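Local coordinates for proton-dependent oligopeptide transporter family protein (Xanthomonas campestris, PDB 6EI3) that probably imports small peptides across the bacterial membrane in symport with protons, as a major facilitator superfamily transporter of the POT family, at residues L252-V257 with G444-L449. Sequence-based numbering, arbitrary orientation.
With 78M ((2S)-2,3-dihydroxypropyl(7Z)-pentadec-7-enoate), chain O; 78M ((2S)-2,3-dihydroxypropyl(7Z)-pentadec-7-enoate), chain G.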
ATOM      1  N   LEU A 252      -1.770   3.672  16.943  1.00 38.10           N
ATOM      2  CA  LEU A 252      -1.473   4.824  16.096  1.00 38.88           C
ATOM      3  C   LEU A 252      -2.348   4.812  14.827  1.00 42.26           C
ATOM      4  O   LEU A 252      -2.816   5.874  14.409  1.00 41.54           O
ATOM      5  CB  LEU A 252       0.028   4.876  15.735  1.00 38.67           C
ATOM      6  CG  LEU A 252       1.005   5.317  16.852  1.00 44.03           C
ATOM      7  CD1 LEU A 252       2.446   5.026  16.448  1.00 43.49           C
ATOM      8  CD2 LEU A 252       0.849   6.809  17.187  1.00 45.74           C
ATOM      9  N   CYS A 253      -2.601   3.599  14.258  1.00 38.40           N
ATOM     10  CA  CYS A 253      -3.443   3.398  13.072  1.00 38.32           C
ATOM     11  C   CYS A 253      -4.900   3.615  13.328  1.00 41.44           C
ATOM     12  O   CYS A 253      -5.565   4.153  12.459  1.00 39.85           O
ATOM     13  CB  CYS A 253      -3.210   2.030  12.456  1.00 38.58           C
ATOM     14  SG  CYS A 253      -1.645   1.895  11.590  1.00 41.65           S
ATOM     15  N   MET A 254      -5.425   3.119  14.471  1.00 38.74           N
ATOM     16  CA  MET A 254      -6.833   3.295  14.828  1.00 40.18           C
ATOM     17  C   MET A 254      -7.088   4.788  15.012  1.00 43.37           C
ATOM     18  O   MET A 254      -8.119   5.286  14.563  1.00 43.67           O
ATOM     19  CB  MET A 254      -7.188   2.524  16.107  1.00 43.81           C
ATOM     20  CG  MET A 254      -7.194   1.019  15.923  1.00 47.77           C
ATOM     21  SD  MET A 254      -7.576   0.159  17.465  1.00 54.92           S
ATOM     22  CE  MET A 254      -9.354   0.128  17.373  1.00 52.85           C
ATOM     23  N   ALA A 255      -6.111   5.505  15.622  1.00 38.68           N
ATOM     24  CA  ALA A 255      -6.165   6.952  15.827  1.00 38.88           C
ATOM     25  C   ALA A 255      -6.226   7.648  14.456  1.00 41.01           C
ATOM     26  O   ALA A 255      -7.068   8.524  14.266  1.00 41.71           O
ATOM     27  CB  ALA A 255      -4.954   7.419  16.626  1.00 39.60           C
ATOM     28  N   LEU A 256      -5.404   7.195  13.486  1.00 35.66           N
ATOM     29  CA  LEU A 256      -5.401   7.726  12.116  1.00 35.06           C
ATOM     30  C   LEU A 256      -6.778   7.569  11.456  1.00 39.46           C
ATOM     31  O   LEU A 256      -7.304   8.553  10.941  1.00 39.92           O
ATOM     32  CB  LEU A 256      -4.276   7.109  11.266  1.00 33.82           C
ATOM     33  CG  LEU A 256      -4.267   7.394   9.737  1.00 38.84           C
ATOM     34  CD1 LEU A 256      -3.867   8.852   9.417  1.00 38.59           C
ATOM     35  CD2 LEU A 256      -3.357   6.403   9.010  1.00 39.62           C
ATOM     36  N   VAL A 257      -7.387   6.366  11.541  1.00 35.00           N
ATOM     37  CA  VAL A 257      -8.722   6.071  10.994  1.00 35.10           C
ATOM     38  C   VAL A 257      -9.791   6.973  11.624  1.00 42.10           C
ATOM     39  O   VAL A 257     -10.671   7.474  10.914  1.00 42.98           O
ATOM     40  CB  VAL A 257      -9.065   4.566  11.116  1.00 37.56           C
ATOM     41  CG1 VAL A 257     -10.535   4.285  10.779  1.00 37.35           C
ATOM     42  CG2 VAL A 257      -8.129   3.728  10.241  1.00 35.55           C
ATOM     43  N   GLY A 444      -5.614  -0.909   4.995  1.00 24.25           N
ATOM     44  CA  GLY A 444      -5.805  -2.324   4.683  1.00 24.02           C
ATOM     45  C   GLY A 444      -4.903  -3.237   5.516  1.00 28.20           C
ATOM     46  O   GLY A 444      -5.333  -4.307   5.963  1.00 27.29           O
ATOM     47  N   ASN A 445      -3.650  -2.808   5.771  1.00 23.97           N
ATOM     48  CA  ASN A 445      -2.709  -3.555   6.607  1.00 23.20           C
ATOM     49  C   ASN A 445      -3.116  -3.535   8.071  1.00 28.41           C
ATOM     50  O   ASN A 445      -2.905  -4.530   8.756  1.00 28.59           O
ATOM     51  CB  ASN A 445      -1.252  -3.100   6.387  1.00 22.20           C
ATOM     52  CG  ASN A 445      -0.704  -3.663   5.109  1.00 37.43           C
ATOM     53  OD1 ASN A 445      -0.120  -4.746   5.083  1.00 28.47           O
ATOM     54  ND2 ASN A 445      -0.990  -3.010   4.004  1.00 25.51           N
ATOM     55  N   LEU A 446      -3.791  -2.452   8.530  1.00 26.39           N
ATOM     56  CA  LEU A 446      -4.319  -2.378   9.886  1.00 26.79           C
ATOM     57  C   LEU A 446      -5.362  -3.483  10.074  1.00 32.96           C
ATOM     58  O   LEU A 446      -5.341  -4.135  11.128  1.00 31.73           O
ATOM     59  CB  LEU A 446      -4.936  -0.991  10.212  1.00 26.76           C
ATOM     60  CG  LEU A 446      -5.811  -0.884  11.484  1.00 30.86           C
ATOM     61  CD1 LEU A 446      -5.002  -1.144  12.780  1.00 29.58           C
ATOM     62  CD2 LEU A 446      -6.571   0.468  11.547  1.00 32.31           C
ATOM     63  N   TRP A 447      -6.260  -3.707   9.063  1.00 28.13           N
ATOM     64  CA  TRP A 447      -7.288  -4.749   9.202  1.00 28.62           C
ATOM     65  C   TRP A 447      -6.667  -6.135   9.427  1.00 31.53           C
ATOM     66  O   TRP A 447      -7.275  -6.956  10.105  1.00 31.30           O
ATOM     67  CB  TRP A 447      -8.289  -4.774   8.024  1.00 26.90           C
ATOM     68  CG  TRP A 447      -8.956  -3.466   7.675  1.00 27.63           C
ATOM     69  CD1 TRP A 447      -9.207  -2.998   6.421  1.00 30.01           C
ATOM     70  CD2 TRP A 447      -9.448  -2.465   8.584  1.00 28.12           C
ATOM     71  NE1 TRP A 447      -9.844  -1.782   6.486  1.00 29.92           N
ATOM     72  CE2 TRP A 447     -10.008  -1.431   7.801  1.00 31.87           C
ATOM     73  CE3 TRP A 447      -9.503  -2.355   9.987  1.00 30.44           C
ATOM     74  CZ2 TRP A 447     -10.600  -0.296   8.369  1.00 31.65           C
ATOM     75  CZ3 TRP A 447     -10.075  -1.223  10.550  1.00 33.32           C
ATOM     76  CH2 TRP A 447     -10.594  -0.198   9.743  1.00 33.91           C
ATOM     77  N   VAL A 448      -5.473  -6.395   8.838  1.00 27.81           N
ATOM     78  CA  VAL A 448      -4.758  -7.668   9.010  1.00 26.73           C
ATOM     79  C   VAL A 448      -4.276  -7.746  10.471  1.00 30.90           C
ATOM     80  O   VAL A 448      -4.493  -8.761  11.136  1.00 31.34           O
ATOM     81  CB  VAL A 448      -3.572  -7.834   8.024  1.00 29.72           C
ATOM     82  CG1 VAL A 448      -2.857  -9.171   8.251  1.00 28.62           C
ATOM     83  CG2 VAL A 448      -4.013  -7.689   6.569  1.00 28.60           C
ATOM     84  N   LEU A 449      -3.631  -6.668  10.972  1.00 27.33           N
ATOM     85  CA  LEU A 449      -3.158  -6.609  12.359  1.00 27.98           C
ATOM     86  C   LEU A 449      -4.299  -6.833  13.341  1.00 33.43           C
ATOM     87  O   LEU A 449      -4.138  -7.603  14.293  1.00 33.68           O
ATOM     88  CB  LEU A 449      -2.486  -5.271  12.662  1.00 27.55           C
ATOM     89  CG  LEU A 449      -1.167  -4.929  11.946  1.00 29.40           C
ATOM     90  CD1 LEU A 449      -0.529  -3.697  12.603  1.00 28.44           C
ATOM     91  CD2 LEU A 449      -0.170  -6.111  12.008  1.00 26.45           C
TER
HETATM   92  O21 78M O 614     -20.817  10.442  -0.582  1.00 83.47           O
HETATM   93  C20 78M O 614     -19.950  11.327   0.109  1.00 84.03           C
HETATM   94  C18 78M O 614     -19.802  10.928   1.558  1.00 85.43           C
HETATM   95  O19 78M O 614     -21.081  10.916   2.198  1.00 87.76           O
HETATM   96  C17 78M O 614     -18.863  11.836   2.313  1.00 86.92           C
HETATM   97  O2  78M O 614     -18.468  11.101   3.496  1.00 88.32           O
HETATM   98  C1  78M O 614     -17.409  11.542   4.187  1.00 89.09           C
HETATM   99  O1  78M O 614     -16.863  12.597   3.986  1.00 89.50           O
HETATM  100  C2  78M O 614     -16.987  10.548   5.229  1.00 89.28           C
HETATM  101  C3  78M O 614     -15.579  10.010   5.009  1.00 88.35           C
HETATM  102  C4  78M O 614     -15.460   8.520   5.299  1.00 88.15           C
HETATM  103  C5  78M O 614     -14.558   8.166   6.469  1.00 88.50           C
HETATM  104  C6  78M O 614     -13.057   8.174   6.153  1.00 88.16           C
HETATM  105  C7  78M O 614     -12.497   6.795   6.015  1.00 87.45           C
HETATM  106  C8  78M O 614     -11.669   6.189   6.848  1.00 86.93           C
HETATM  107  C9  78M O 614     -11.122   4.798   6.695  1.00 85.51           C
HETATM  108  C10 78M O 614     -12.050   3.761   7.335  1.00 86.00           C
HETATM  109  C11 78M O 614     -12.333   2.545   6.470  1.00 84.24           C
HETATM  110  C12 78M O 614     -13.712   1.943   6.713  1.00 83.89           C
HETATM  111  C13 78M O 614     -14.120   0.826   5.761  1.00 81.29           C
HETATM  112  C15 78M O 614     -14.204  -1.650   5.331  1.00 77.48           C
HETATM  113  C14 78M O 614     -13.538  -0.537   6.090  1.00 78.32           C
HETATM  114  O21 78M G 606       3.796  -8.727  19.285  1.00 68.54           O
HETATM  115  C20 78M G 606       4.982  -8.006  19.598  1.00 70.07           C
HETATM  116  C18 78M G 606       5.747  -7.667  18.339  1.00 71.26           C
HETATM  117  O19 78M G 606       6.386  -8.836  17.818  1.00 69.21           O
HETATM  118  C17 78M G 606       6.774  -6.575  18.546  1.00 73.95           C
HETATM  119  O2  78M G 606       6.592  -5.607  17.481  1.00 74.17           O
HETATM  120  C1  78M G 606       7.325  -5.731  16.367  1.00 71.96           C
HETATM  121  O1  78M G 606       8.034  -6.671  16.130  1.00 74.47           O
HETATM  122  C2  78M G 606       7.119  -4.568  15.445  1.00 67.52           C
HETATM  123  C3  78M G 606       8.344  -4.187  14.629  1.00 62.63           C
HETATM  124  C4  78M G 606       7.957  -3.634  13.274  1.00 59.99           C
HETATM  125  C5  78M G 606       9.026  -2.813  12.588  1.00 58.49           C
HETATM  126  C6  78M G 606       8.477  -1.887  11.505  1.00 58.40           C
HETATM  127  C7  78M G 606       7.948  -0.598  12.049  1.00 59.46           C
HETATM  128  C8  78M G 606       7.444   0.401  11.349  1.00 59.18           C
HETATM  129  C9  78M G 606       6.940   1.697  11.901  1.00 59.20           C
HETATM  130  C10 78M G 606       5.425   1.755  12.028  1.00 58.75           C
HETATM  131  C11 78M G 606       4.872   3.168  12.151  1.00 57.67           C
HETATM  132  C12 78M G 606       3.364   3.198  12.253  1.00 56.44           C
HETATM  133  C13 78M G 606       2.720   4.556  12.064  1.00 55.47           C
HETATM  134  C15 78M G 606       0.527   5.809  11.987  1.00 58.35           C
HETATM  135  C14 78M G 606       1.211   4.468  11.972  1.00 56.08           C
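Leu446 packs its isobutyl group against Cys253 and Val257 where helix 248-270, by its place in the chain probably one of the two additional helices that bacterial POT transporters insert between the six-helix bundles of the major facilitator fold, meets helix 430-456 of the C-terminal bundle. The two short segments run in roughly opposed directions, at 132°, and their axes approach to 10.4 Å. Within these segments the backbones are nearest at Cys253 and Leu446, CA to CA 6.7 Å.

A chi1 of 166°, which sets CG opposite the backbone N, sends both methyls of Leu446 to the neighbouring helix. CD1 lies 3.7 Å from CB of Cys253, and CD2 is almost as near to that same carbon, so the methylene lies against the flank of the isobutyl group. CD2 also meets CG2 of Val257, one helical turn further along, at 3.8 Å, and this valine crosses the leucine at a slant. Met254 adds a looser contact at the margin through its CG. No hydrogen bond links the segments; the contact is van der Waals packing of apolar side chains. Ile250 extends the same apolar surface around Leu446.

Monoacylglycerol chains border the contact at two places. The end of one tail passes Cys253, its C14 3.9 Å from SG, and its terminal C15 lies 3.9 Å from CB of Leu252. A second tail runs past Val257 and Trp447, whose indole NE1 is hydrogen-bonded to Thr300: C10 of this lipid touches CG1 of Val257, while its C11 lies in the plane of the indole at the ring edge, 3.8 Å from CZ2 of Trp447.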